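Local atomic coordinates of Rho-class glutathione S-transferase (Laternula elliptica, PDB entry 3QAV), a protein that binds glutathione and probably transfers it to electrophilic compounds. Residues F28-S33 / D53-S58; S35-K40 / Q77-T82; V41-Q46 / P220-T225; V192-R197 / P228-S233. One frame throughout, in Å; residues are numbered along the deposited sequence.

Contact 1 of 4, residues F28-S33 / D53-S58; sequences FVYWGS and DEKIIS
F28-W31 and D53-I56 run side by side as parallel strands, 4.6 Å apart at the closest approach of their axes and 15° from exact alignment. Their backbones exchange hydrogen bonds alternately: V29 N gives to D53 O, K55 N to V29 O, W31 N to K55 O, and I57 N to W31 O at 2.9 Å. On one face of the sheet the F28 ring, its CG anti to the backbone N (chi1 -174°), reaches over the neighbouring strand, so that D53 C and E54 N lie over one ring face and K55 CB meets its edge. On the other face W31 NE1 donates to E54 OE1 at 2.8 Å; the carboxylate oxygen sits near the indole plane but is itself approached from above the carboxylate plane. I56 runs alongside the same indole, with its CG1 3.5 Å from W31 CZ2. Replacing W31 by an alanine removes the indole, and E54 OE1 would probably lose this donor while a gap opened beside I56. Helix 36-47, which links the two strands and packs on W31 through C38 and L42, completes the beta-alpha-beta unit with which the thioredoxin-like domain of glutathione S-transferases begins.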
loop_
_atom_site.group_PDB
_atom_site.type_symbol
_atom_site.label_atom_id
_atom_site.label_comp_id
_atom_site.label_asym_id
_atom_site.label_seq_id
_atom_site.Cartn_x
_atom_site.Cartn_y
_atom_site.Cartn_z
ATOM N N PHE A 28 20.934 -8.308 -5.117
ATOM C CA PHE A 28 20.704 -9.691 -4.724
ATOM C C PHE A 28 19.295 -9.734 -4.156
ATOM O O PHE A 28 18.944 -8.928 -3.291
ATOM C CB PHE A 28 21.708 -10.138 -3.661
ATOM C CG PHE A 28 21.617 -11.600 -3.326
ATOM C CD1 PHE A 28 20.544 -12.093 -2.589
ATOM C CD2 PHE A 28 22.586 -12.493 -3.783
ATOM C CE1 PHE A 28 20.434 -13.462 -2.309
ATOM C CE2 PHE A 28 22.486 -13.863 -3.510
ATOM C CZ PHE A 28 21.406 -14.348 -2.772
ATOM N N VAL A 29 18.484 -10.670 -4.636
ATOM C CA VAL A 29 17.113 -10.754 -4.161
ATOM C C VAL A 29 16.665 -12.125 -3.674
ATOM O O VAL A 29 16.783 -13.125 -4.391
ATOM C CB VAL A 29 16.140 -10.271 -5.256
ATOM C CG1 VAL A 29 16.454 -10.960 -6.565
ATOM C CG2 VAL A 29 14.707 -10.551 -4.846
ATOM N N TYR A 30 16.173 -12.161 -2.435
ATOM C CA TYR A 30 15.641 -13.382 -1.842
ATOM C C TYR A 30 14.156 -13.304 -2.159
ATOM O O TYR A 30 13.514 -12.292 -1.863
ATOM C CB TYR A 30 15.803 -13.393 -0.317
ATOM C CG TYR A 30 17.226 -13.427 0.193
ATOM C CD1 TYR A 30 17.979 -12.259 0.292
ATOM C CD2 TYR A 30 17.812 -14.631 0.599
ATOM C CE1 TYR A 30 19.285 -12.284 0.787
ATOM C CE2 TYR A 30 19.117 -14.668 1.095
ATOM C CZ TYR A 30 19.846 -13.491 1.187
ATOM O OH TYR A 30 21.123 -13.511 1.690
ATOM N N TRP A 31 13.605 -14.357 -2.751
ATOM C CA TRP A 31 12.195 -14.349 -3.107
ATOM C C TRP A 31 11.609 -15.748 -3.195
ATOM O O TRP A 31 12.337 -16.738 -3.247
ATOM C CB TRP A 31 11.997 -13.642 -4.447
ATOM C CG TRP A 31 12.683 -14.328 -5.584
ATOM C CD1 TRP A 31 13.995 -14.206 -5.944
ATOM C CD2 TRP A 31 12.088 -15.218 -6.531
ATOM N NE1 TRP A 31 14.252 -14.961 -7.065
ATOM C CE2 TRP A 31 13.098 -15.593 -7.446
ATOM C CE3 TRP A 31 10.798 -15.737 -6.699
ATOM C CZ2 TRP A 31 12.858 -16.462 -8.516
ATOM C CZ3 TRP A 31 10.557 -16.604 -7.763
ATOM C CH2 TRP A 31 11.582 -16.956 -8.657
ATOM N N GLY A 32 10.284 -15.815 -3.241
ATOM C CA GLY A 32 9.608 -17.097 -3.314
ATOM C C GLY A 32 8.580 -17.176 -4.425
ATOM O O GLY A 32 8.108 -16.154 -4.934
ATOM N N SER A 33 8.226 -18.405 -4.792
ATOM C CA SER A 33 7.271 -18.652 -5.862
ATOM C C SER A 33 5.829 -18.316 -5.497
ATOM O O SER A 33 5.362 -18.646 -4.404
ATOM C CB SER A 33 7.361 -20.119 -6.305
ATOM O OG SER A 33 6.521 -20.377 -7.417
ATOM N N ASP A 53 21.790 -11.249 -8.671
ATOM C CA ASP A 53 21.951 -12.575 -8.094
ATOM C C ASP A 53 20.635 -12.834 -7.381
ATOM O O ASP A 53 19.885 -11.897 -7.103
ATOM C CB ASP A 53 23.087 -12.605 -7.070
ATOM C CG ASP A 53 24.445 -12.371 -7.694
ATOM O OD1 ASP A 53 24.734 -12.993 -8.740
ATOM O OD2 ASP A 53 25.228 -11.577 -7.134
ATOM N N GLU A 54 20.359 -14.090 -7.057
ATOM C CA GLU A 54 19.104 -14.414 -6.400
ATOM C C GLU A 54 19.166 -15.698 -5.591
ATOM O O GLU A 54 19.983 -16.577 -5.856
ATOM C CB GLU A 54 18.007 -14.580 -7.446
ATOM C CG GLU A 54 18.018 -15.964 -8.080
ATOM C CD GLU A 54 17.055 -16.094 -9.240
ATOM O OE1 GLU A 54 16.031 -15.384 -9.250
ATOM O OE2 GLU A 54 17.320 -16.919 -10.139
ATOM N N LYS A 55 18.276 -15.795 -4.611
ATOM C CA LYS A 55 18.154 -16.978 -3.776
ATOM C C LYS A 55 16.667 -17.299 -3.719
ATOM O O LYS A 55 15.895 -16.581 -3.082
ATOM C CB LYS A 55 18.691 -16.718 -2.369
ATOM C CG LYS A 55 18.588 -17.914 -1.428
ATOM C CD LYS A 55 19.277 -19.135 -2.005
ATOM C CE LYS A 55 19.260 -20.310 -1.032
ATOM N NZ LYS A 55 20.125 -20.078 0.164
ATOM N N ILE A 56 16.267 -18.357 -4.415
ATOM C CA ILE A 56 14.875 -18.779 -4.435
ATOM C C ILE A 56 14.613 -19.583 -3.167
ATOM O O ILE A 56 15.106 -20.701 -3.029
ATOM C CB ILE A 56 14.579 -19.665 -5.664
ATOM C CG1 ILE A 56 14.890 -18.888 -6.953
ATOM C CG2 ILE A 56 13.127 -20.104 -5.644
ATOM C CD1 ILE A 56 14.521 -19.617 -8.240
ATOM N N ILE A 57 13.845 -19.015 -2.241
ATOM C CA ILE A 57 13.558 -19.703 -0.982
ATOM C C ILE A 57 12.343 -20.605 -1.076
ATOM O O ILE A 57 11.604 -20.560 -2.052
ATOM C CB ILE A 57 13.376 -18.689 0.190
ATOM C CG1 ILE A 57 12.156 -17.784 -0.035
ATOM C CG2 ILE A 57 14.622 -17.823 0.302
ATOM C CD1 ILE A 57 10.810 -18.406 0.332
ATOM N N SER A 58 12.148 -21.437 -0.059
ATOM C CA SER A 58 11.011 -22.350 -0.031
ATOM C C SER A 58 10.007 -21.960 1.034
ATOM O O SER A 58 10.292 -22.054 2.228
ATOM C CB SER A 58 11.469 -23.784 0.237
ATOM O OG SER A 58 10.349 -24.622 0.488
#

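Contact 2 of 4, residues S35-K40 / Q77-T82; sequences SPPCWK and QVPTFT
The C38 side chain meets V78 and P79 because its SG stands anti to the carbonyl carbon (chi1 -69°), while a cis peptide bond before P79 turns the opposing chain at the point of contact. SG lies against V78 CG1 at a modelled 3.1 Å, too short for ordinary packing, so the exact rotamer of V78 is doubtful. The same sulfur faces the proline ring, 3.7 Å from P79 CD. Next to C38 in the first turn, P37 adds a proline-to-proline contact, its CB 3.9 Å from P79 CD, and its carbonyl oxygen looks at P79 CG.

The polar side of the contact is built round S35, the N-cap of helix 36-47. Its OG accepts from C38 N at 3.2 Å and also bonds a water at 2.8 Å; that water donates to V78 O at 2.9 Å. A serine hydroxyl thus serves the first turn of the helix and, through one water, the backbone of the cis-proline loop. S91, at the start of helix 91-101, adds a hydrogen bond from its OG to P37 O.

S35, Q77, V78 and S91 have all been seen to bind glutathione in this protein, and a cis-proline loop facing the first helix is a hallmark of the thioredoxin-like fold. Chemically, the contact pairs apolar packing of C38 and P37 on P79 with a hydrated polar rim, where S35 and V78 of the glutathione site are linked through the bridging water.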
loop_
_atom_site.group_PDB
_atom_site.type_symbol
_atom_site.label_atom_id
_atom_site.label_comp_id
_atom_site.label_asym_id
_atom_site.label_seq_id
_atom_site.Cartn_x
_atom_site.Cartn_y
_atom_site.Cartn_z
ATOM N N SER A 35 4.465 -15.341 -4.986
ATOM C CA SER A 35 4.365 -14.058 -4.289
ATOM C C SER A 35 4.347 -12.816 -5.189
ATOM O O SER A 35 5.362 -12.460 -5.787
ATOM C CB SER A 35 5.533 -13.960 -3.294
ATOM O OG SER A 35 5.806 -12.624 -2.901
ATOM N N PRO A 36 3.190 -12.127 -5.285
ATOM C CA PRO A 36 3.117 -10.928 -6.128
ATOM C C PRO A 36 4.169 -9.875 -5.751
ATOM O O PRO A 36 4.747 -9.222 -6.624
ATOM C CB PRO A 36 1.689 -10.443 -5.919
ATOM C CG PRO A 36 0.936 -11.719 -5.714
ATOM C CD PRO A 36 1.856 -12.469 -4.757
ATOM N N PRO A 37 4.425 -9.687 -4.446
ATOM C CA PRO A 37 5.441 -8.684 -4.113
ATOM C C PRO A 37 6.835 -9.069 -4.636
ATOM O O PRO A 37 7.654 -8.200 -4.963
ATOM C CB PRO A 37 5.362 -8.579 -2.579
ATOM C CG PRO A 37 4.611 -9.812 -2.144
ATOM C CD PRO A 37 3.639 -10.066 -3.258
ATOM N N CYS A 38 7.102 -10.370 -4.732
ATOM C CA CYS A 38 8.388 -10.819 -5.255
ATOM C C CYS A 38 8.395 -10.623 -6.767
ATOM O O CYS A 38 9.372 -10.135 -7.341
ATOM C CB CYS A 38 8.621 -12.300 -4.938
ATOM S SG CYS A 38 8.893 -12.653 -3.181
ATOM N N TRP A 39 7.289 -10.999 -7.399
ATOM C CA TRP A 39 7.150 -10.899 -8.849
ATOM C C TRP A 39 7.389 -9.469 -9.295
ATOM O O TRP A 39 8.075 -9.233 -10.278
ATOM C CB TRP A 39 5.747 -11.350 -9.279
ATOM C CG TRP A 39 5.665 -11.840 -10.694
ATOM C CD1 TRP A 39 6.548 -11.583 -11.708
ATOM C CD2 TRP A 39 4.621 -12.641 -11.265
ATOM N NE1 TRP A 39 6.116 -12.177 -12.872
ATOM C CE2 TRP A 39 4.936 -12.831 -12.627
ATOM C CE3 TRP A 39 3.452 -13.218 -10.755
ATOM C CZ2 TRP A 39 4.118 -13.573 -13.494
ATOM C CZ3 TRP A 39 2.640 -13.956 -11.611
ATOM C CH2 TRP A 39 2.979 -14.126 -12.969
ATOM N N LYS A 40 6.823 -8.516 -8.562
ATOM C CA LYS A 40 6.990 -7.100 -8.880
ATOM C C LYS A 40 8.469 -6.770 -9.029
ATOM O O LYS A 40 8.894 -6.146 -10.012
ATOM C CB LYS A 40 6.401 -6.233 -7.764
ATOM C CG LYS A 40 4.882 -6.129 -7.744
ATOM C CD LYS A 40 4.385 -5.562 -6.407
ATOM C CE LYS A 40 4.915 -4.157 -6.132
ATOM N NZ LYS A 40 4.480 -3.613 -4.794
ATOM N N GLN A 77 10.213 -11.826 6.043
ATOM C CA GLN A 77 9.368 -11.870 4.866
ATOM C C GLN A 77 10.220 -11.776 3.620
ATOM O O GLN A 77 11.412 -11.457 3.672
ATOM C CB GLN A 77 8.375 -10.705 4.845
ATOM C CG GLN A 77 7.510 -10.570 6.069
ATOM C CD GLN A 77 6.438 -9.518 5.890
ATOM O OE1 GLN A 77 6.726 -8.369 5.528
ATOM N NE2 GLN A 77 5.189 -9.900 6.141
ATOM N N VAL A 78 9.581 -12.049 2.493
ATOM C CA VAL A 78 10.232 -11.981 1.206
ATOM C C VAL A 78 9.289 -11.104 0.372
ATOM O O VAL A 78 8.082 -11.141 0.567
ATOM C CB VAL A 78 10.396 -13.412 0.628
ATOM C CG1 VAL A 78 9.236 -13.783 -0.265
ATOM C CG2 VAL A 78 11.719 -13.527 -0.072
ATOM N N PRO A 79 9.824 -10.316 -0.571
ATOM C CA PRO A 79 11.238 -10.186 -0.925
ATOM C C PRO A 79 12.108 -9.394 0.042
ATOM O O PRO A 79 11.653 -8.469 0.710
ATOM C CB PRO A 79 11.176 -9.503 -2.283
ATOM C CG PRO A 79 10.059 -8.526 -2.068
ATOM C CD PRO A 79 9.006 -9.425 -1.410
ATOM N N THR A 80 13.372 -9.794 0.109
ATOM C CA THR A 80 14.374 -9.111 0.908
ATOM C C THR A 80 15.387 -8.817 -0.189
ATOM O O THR A 80 15.710 -9.687 -0.997
ATOM C CB THR A 80 14.973 -10.014 1.993
ATOM O OG1 THR A 80 13.978 -10.274 2.987
ATOM C CG2 THR A 80 16.163 -9.328 2.654
ATOM N N PHE A 81 15.880 -7.591 -0.221
ATOM C CA PHE A 81 16.772 -7.178 -1.287
ATOM C C PHE A 81 17.979 -6.391 -0.805
ATOM O O PHE A 81 17.870 -5.589 0.117
ATOM C CB PHE A 81 15.939 -6.325 -2.256
ATOM C CG PHE A 81 16.731 -5.619 -3.321
ATOM C CD1 PHE A 81 16.807 -6.138 -4.607
ATOM C CD2 PHE A 81 17.336 -4.397 -3.058
ATOM C CE1 PHE A 81 17.469 -5.447 -5.621
ATOM C CE2 PHE A 81 18.000 -3.701 -4.064
ATOM C CZ PHE A 81 18.066 -4.226 -5.346
ATOM N N THR A 82 19.127 -6.636 -1.431
ATOM C CA THR A 82 20.349 -5.901 -1.122
ATOM C C THR A 82 20.991 -5.459 -2.435
ATOM O O THR A 82 20.787 -6.073 -3.489
ATOM C CB THR A 82 21.384 -6.745 -0.356
ATOM O OG1 THR A 82 21.918 -7.753 -1.224
ATOM C CG2 THR A 82 20.752 -7.393 0.866
HETATM O O HOH W 1 5.624 -12.432 -0.095
#

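Contact 3 of 4, residues V41-Q46 / P220-T225; sequences VLLVLQ and PTIVKT
Q46 and T225 slide past each other in opposite directions, the glutamine CG lying 3.8 Å from the threonine CG2. That methyl is directed at helix 36-47 because T225 CG2 stands anti to the carbonyl carbon, and it also touches L42 CB at 3.7 Å. The hydroxyl branch of T225 is turned to L43, whose side chain crosses it obliquely and brings CD2 to 3.3 Å from OG1. The same leucine methyl reaches I222 CD1 at 4.0 Å, so L43 lies against I222 of helix 220-224 and T225 just after it. Further along, T221 sets its CG2 methyl against Q46 CB at 3.9 Å. Beyond CB, the bend of Q46 at chi2 (-73°) carries its amide across the K224 chain at about a right angle, with OE1 3.3 Å from K224 CD. The amide NE2 bonds Y52 OH, which ties the side chain to the loop before strand 53-56. The two helical segments themselves run at 136° to each other, their axes 9.5 Å apart.

T225 OG1 is used twice: it donates to T221 O at 2.9 Å, and it hydrogen-bonds W39 NE1. A valine at this position lacks the hydroxyl and would probably leave the W39 indole NH and the T221 carbonyl without this partner.

Across the interface the packing is thus mainly apolar. The polar groups within it are engaged: T225 OG1 by W39 and T221 O, Q46 NE2 by Y52, T221 OG1 by E47. These bonds leave an apolar seam whose buried hydroxyl is satisfied from both helices.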
loop_
_atom_site.group_PDB
_atom_site.type_symbol
_atom_site.label_atom_id
_atom_site.label_comp_id
_atom_site.label_asym_id
_atom_site.label_seq_id
_atom_site.Cartn_x
_atom_site.Cartn_y
_atom_site.Cartn_z
ATOM N N VAL A 41 9.252 -7.192 -8.043
ATOM C CA VAL A 41 10.684 -6.943 -8.041
ATOM C C VAL A 41 11.414 -7.588 -9.225
ATOM O O VAL A 41 12.246 -6.947 -9.865
ATOM C CB VAL A 41 11.323 -7.420 -6.709
ATOM C CG1 VAL A 41 12.834 -7.225 -6.753
ATOM C CG2 VAL A 41 10.747 -6.594 -5.543
ATOM N N LEU A 42 11.099 -8.847 -9.522
ATOM C CA LEU A 42 11.755 -9.540 -10.628
ATOM C C LEU A 42 11.436 -8.871 -11.963
ATOM O O LEU A 42 12.298 -8.784 -12.843
ATOM C CB LEU A 42 11.327 -11.007 -10.668
ATOM C CG LEU A 42 11.645 -11.849 -9.417
ATOM C CD1 LEU A 42 11.155 -13.281 -9.629
ATOM C CD2 LEU A 42 13.147 -11.830 -9.144
ATOM N N LEU A 43 10.197 -8.406 -12.110
ATOM C CA LEU A 43 9.773 -7.752 -13.341
ATOM C C LEU A 43 10.524 -6.450 -13.563
ATOM O O LEU A 43 10.950 -6.158 -14.673
ATOM C CB LEU A 43 8.263 -7.483 -13.316
ATOM C CG LEU A 43 7.363 -8.677 -13.639
ATOM C CD1 LEU A 43 5.913 -8.230 -13.653
ATOM C CD2 LEU A 43 7.743 -9.243 -15.003
ATOM N N VAL A 44 10.672 -5.656 -12.511
ATOM C CA VAL A 44 11.402 -4.395 -12.632
ATOM C C VAL A 44 12.848 -4.667 -13.048
ATOM O O VAL A 44 13.370 -4.018 -13.946
ATOM C CB VAL A 44 11.417 -3.618 -11.299
ATOM C CG1 VAL A 44 12.368 -2.424 -11.399
ATOM C CG2 VAL A 44 10.024 -3.148 -10.962
ATOM N N LEU A 45 13.491 -5.627 -12.388
ATOM C CA LEU A 45 14.872 -5.974 -12.706
ATOM C C LEU A 45 15.017 -6.449 -14.155
ATOM O O LEU A 45 15.917 -6.013 -14.867
ATOM C CB LEU A 45 15.378 -7.071 -11.758
ATOM C CG LEU A 45 15.643 -6.686 -10.298
ATOM C CD1 LEU A 45 15.790 -7.960 -9.457
ATOM C CD2 LEU A 45 16.898 -5.818 -10.207
ATOM N N GLN A 46 14.126 -7.343 -14.578
ATOM C CA GLN A 46 14.152 -7.879 -15.933
ATOM C C GLN A 46 13.868 -6.789 -16.967
ATOM O O GLN A 46 14.598 -6.650 -17.945
ATOM C CB GLN A 46 13.115 -8.992 -16.082
ATOM C CG GLN A 46 13.413 -10.283 -15.319
ATOM C CD GLN A 46 14.528 -11.106 -15.941
ATOM O OE1 GLN A 46 14.614 -11.231 -17.161
ATOM N NE2 GLN A 46 15.375 -11.689 -15.100
ATOM N N PRO A 220 8.297 -11.416 -23.085
ATOM C CA PRO A 220 9.460 -12.180 -22.615
ATOM C C PRO A 220 9.844 -12.073 -21.137
ATOM O O PRO A 220 10.175 -13.087 -20.514
ATOM C CB PRO A 220 10.580 -11.732 -23.560
ATOM C CG PRO A 220 10.122 -10.389 -24.049
ATOM C CD PRO A 220 8.653 -10.587 -24.250
ATOM N N THR A 221 9.800 -10.867 -20.571
ATOM C CA THR A 221 10.153 -10.684 -19.164
ATOM C C THR A 221 9.169 -11.378 -18.226
ATOM O O THR A 221 9.551 -11.828 -17.143
ATOM C CB THR A 221 10.213 -9.188 -18.781
ATOM O OG1 THR A 221 8.954 -8.567 -19.074
ATOM C CG2 THR A 221 11.322 -8.479 -19.548
ATOM N N ILE A 222 7.901 -11.444 -18.629
ATOM C CA ILE A 222 6.884 -12.098 -17.816
ATOM C C ILE A 222 7.090 -13.606 -17.933
ATOM O O ILE A 222 7.004 -14.328 -16.942
ATOM C CB ILE A 222 5.426 -11.745 -18.274
ATOM C CG1 ILE A 222 4.997 -10.371 -17.737
ATOM C CG2 ILE A 222 4.438 -12.770 -17.723
ATOM C CD1 ILE A 222 5.678 -9.203 -18.391
ATOM N N VAL A 223 7.361 -14.078 -19.148
ATOM C CA VAL A 223 7.596 -15.501 -19.368
ATOM C C VAL A 223 8.726 -15.966 -18.458
ATOM O O VAL A 223 8.645 -17.030 -17.845
ATOM C CB VAL A 223 7.999 -15.791 -20.833
ATOM C CG1 VAL A 223 8.339 -17.271 -20.997
ATOM C CG2 VAL A 223 6.868 -15.408 -21.763
ATOM N N LYS A 224 9.775 -15.149 -18.377
ATOM C CA LYS A 224 10.942 -15.446 -17.554
ATOM C C LYS A 224 10.663 -15.429 -16.050
ATOM O O LYS A 224 11.374 -16.062 -15.272
ATOM C CB LYS A 224 12.060 -14.440 -17.840
ATOM C CG LYS A 224 12.598 -14.458 -19.256
ATOM C CD LYS A 224 13.808 -13.528 -19.388
ATOM C CE LYS A 224 14.575 -13.775 -20.682
ATOM N NZ LYS A 224 13.718 -13.589 -21.885
ATOM N N THR A 225 9.633 -14.707 -15.632
ATOM C CA THR A 225 9.353 -14.632 -14.210
ATOM C C THR A 225 8.090 -15.323 -13.715
ATOM O O THR A 225 7.623 -15.031 -12.620
ATOM C CB THR A 225 9.327 -13.172 -13.765
ATOM O OG1 THR A 225 8.381 -12.454 -14.568
ATOM C CG2 THR A 225 10.721 -12.553 -13.922
#

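Contact 4 of 4, residues V192-R197 / P228-S233; sequences VALIVR and PHWAES
S233 OG is gripped twice: R197 NH1 donates to it at 2.7 Å, and the hydroxyl in turn donates to H229 O at 2.6 Å from above the carbonyl plane. S233 closes a type I beta turn that begins at W230, and this turn sits against the last turn of helix 183-197. R197 NH2 adds two weak bonds, to W230 O and S233 O, so the guanidinium fastens both ends of the turn. With CG anti to the backbone N (chi1 162°) and a bend at chi2, the arginine lays itself along the indole of W230. The guanidinium and ring planes are only 6° apart, a flat cation-pi stack over the five-membered ring. Nearer the helix, R197 CB and CG pass over the six-membered ring, where A193 and L194 also make looser contact with the far end of the indole. These bonds and the stack together fix the rotation of the guanidinium. H229, beside the indole edge, directs its ND1 to S33 OG and so ties the turn to the loop after the first strand. Between the CB and CG methylenes and the guanidinium, R197 CD lies over the five-membered ring of W230 in a CH-pi contact, 3.7 Å from its centroid.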
loop_
_atom_site.group_PDB
_atom_site.type_symbol
_atom_site.label_atom_id
_atom_site.label_comp_id
_atom_site.label_asym_id
_atom_site.label_seq_id
_atom_site.Cartn_x
_atom_site.Cartn_y
_atom_site.Cartn_z
ATOM N N VAL A 192 -3.375 -9.987 -11.719
ATOM C CA VAL A 192 -4.252 -10.591 -12.721
ATOM C C VAL A 192 -3.826 -12.046 -12.988
ATOM O O VAL A 192 -4.671 -12.936 -13.092
ATOM C CB VAL A 192 -4.242 -9.792 -14.041
ATOM C CG1 VAL A 192 -5.121 -10.490 -15.081
ATOM C CG2 VAL A 192 -4.773 -8.379 -13.795
ATOM N N ALA A 193 -2.519 -12.287 -13.082
ATOM C CA ALA A 193 -1.999 -13.640 -13.322
ATOM C C ALA A 193 -2.440 -14.573 -12.194
ATOM O O ALA A 193 -2.777 -15.743 -12.422
ATOM C CB ALA A 193 -0.478 -13.610 -13.408
ATOM N N LEU A 194 -2.431 -14.046 -10.975
ATOM C CA LEU A 194 -2.839 -14.803 -9.796
ATOM C C LEU A 194 -4.324 -15.144 -9.925
ATOM O O LEU A 194 -4.743 -16.258 -9.633
ATOM C CB LEU A 194 -2.604 -13.965 -8.536
ATOM C CG LEU A 194 -2.841 -14.614 -7.171
ATOM C CD1 LEU A 194 -1.787 -15.675 -6.908
ATOM C CD2 LEU A 194 -2.780 -13.550 -6.089
ATOM N N ILE A 195 -5.112 -14.167 -10.366
ATOM C CA ILE A 195 -6.550 -14.358 -10.545
ATOM C C ILE A 195 -6.795 -15.492 -11.538
ATOM O O ILE A 195 -7.569 -16.408 -11.264
ATOM C CB ILE A 195 -7.222 -13.053 -11.061
ATOM C CG1 ILE A 195 -7.224 -12.001 -9.947
ATOM C CG2 ILE A 195 -8.647 -13.329 -11.532
ATOM C CD1 ILE A 195 -7.683 -10.621 -10.394
ATOM N N VAL A 196 -6.134 -15.426 -12.688
ATOM C CA VAL A 196 -6.274 -16.464 -13.703
ATOM C C VAL A 196 -5.799 -17.797 -13.128
ATOM O O VAL A 196 -6.411 -18.836 -13.368
ATOM C CB VAL A 196 -5.439 -16.135 -14.962
ATOM C CG1 VAL A 196 -5.462 -17.312 -15.930
ATOM C CG2 VAL A 196 -5.987 -14.887 -15.641
ATOM N N ARG A 197 -4.709 -17.764 -12.368
ATOM C CA ARG A 197 -4.170 -18.977 -11.760
ATOM C C ARG A 197 -5.248 -19.676 -10.938
ATOM O O ARG A 197 -5.359 -20.896 -10.963
ATOM C CB ARG A 197 -2.972 -18.637 -10.865
ATOM C CG ARG A 197 -2.578 -19.715 -9.856
ATOM C CD ARG A 197 -1.897 -20.926 -10.495
ATOM N NE ARG A 197 -1.414 -21.861 -9.473
ATOM C CZ ARG A 197 -0.844 -23.040 -9.725
ATOM N NH1 ARG A 197 -0.447 -23.808 -8.721
ATOM N NH2 ARG A 197 -0.666 -23.456 -10.972
ATOM N N PRO A 228 7.821 -20.264 -10.505
ATOM C CA PRO A 228 8.318 -21.615 -10.770
ATOM C C PRO A 228 7.476 -22.816 -10.361
ATOM O O PRO A 228 7.460 -23.810 -11.084
ATOM C CB PRO A 228 9.700 -21.620 -10.105
ATOM C CG PRO A 228 9.647 -20.482 -9.134
ATOM C CD PRO A 228 8.860 -19.444 -9.865
ATOM N N HIS A 229 6.764 -22.737 -9.238
ATOM C CA HIS A 229 5.985 -23.896 -8.791
ATOM C C HIS A 229 4.648 -24.142 -9.474
ATOM O O HIS A 229 4.057 -25.203 -9.291
ATOM C CB HIS A 229 5.779 -23.870 -7.263
ATOM C CG HIS A 229 4.559 -23.121 -6.811
ATOM N ND1 HIS A 229 4.552 -21.759 -6.603
ATOM C CD2 HIS A 229 3.317 -23.555 -6.488
ATOM C CE1 HIS A 229 3.362 -21.386 -6.165
ATOM N NE2 HIS A 229 2.594 -22.457 -6.087
ATOM N N TRP A 230 4.179 -23.185 -10.267
ATOM C CA TRP A 230 2.898 -23.330 -10.958
ATOM C C TRP A 230 2.879 -24.394 -12.060
ATOM O O TRP A 230 1.870 -25.067 -12.269
ATOM C CB TRP A 230 2.469 -21.993 -11.573
ATOM C CG TRP A 230 2.005 -20.955 -10.580
ATOM C CD1 TRP A 230 1.968 -21.070 -9.219
ATOM C CD2 TRP A 230 1.511 -19.649 -10.886
ATOM N NE1 TRP A 230 1.479 -19.915 -8.657
ATOM C CE2 TRP A 230 1.191 -19.025 -9.659
ATOM C CE3 TRP A 230 1.305 -18.943 -12.079
ATOM C CZ2 TRP A 230 0.673 -17.723 -9.591
ATOM C CZ3 TRP A 230 0.788 -17.650 -12.010
ATOM C CH2 TRP A 230 0.479 -17.057 -10.774
ATOM N N ALA A 231 3.991 -24.538 -12.766
ATOM C CA ALA A 231 4.070 -25.497 -13.861
ATOM C C ALA A 231 3.664 -26.916 -13.476
ATOM O O ALA A 231 2.872 -27.545 -14.175
ATOM C CB ALA A 231 5.479 -25.503 -14.437
ATOM N N GLU A 232 4.192 -27.408 -12.358
ATOM C CA GLU A 232 3.914 -28.769 -11.903
ATOM C C GLU A 232 2.911 -28.894 -10.760
ATOM O O GLU A 232 2.786 -29.956 -10.155
ATOM C CB GLU A 232 5.225 -29.447 -11.483
ATOM C CG GLU A 232 6.242 -29.579 -12.598
ATOM C CD GLU A 232 5.763 -30.493 -13.705
ATOM O OE1 GLU A 232 4.588 -30.919 -13.663
ATOM O OE2 GLU A 232 6.558 -30.781 -14.622
ATOM N N SER A 233 2.199 -27.818 -10.456
ATOM C CA SER A 233 1.226 -27.861 -9.377
ATOM C C SER A 233 -0.134 -27.503 -9.935
ATOM O O SER A 233 -0.236 -26.730 -10.886
ATOM C CB SER A 233 1.618 -26.886 -8.264
ATOM O OG SER A 233 1.577 -25.543 -8.714
#

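From the N terminus, contact 1 comes first: strand 28-31 leads through helix 36-47 to strand 53-56, and their pairing closes this short crossover. Contact 2 starts within that loop and ends beyond it at strand 80-83, so the two cross; they share one sheet, with strand 28-31 hydrogen-bonded to 80-83. Contact 3 closes by far the longest loop, bringing helix 220-224 back to helix 36-47, and crosses contacts 1 and 2 as well as contact 4. Contact 4, which follows contacts 1 and 2 in series, joins helix 183-197 to the late loop. W39 binds T225 and packs on A193 and W230, linking contacts 2, 3 and 4.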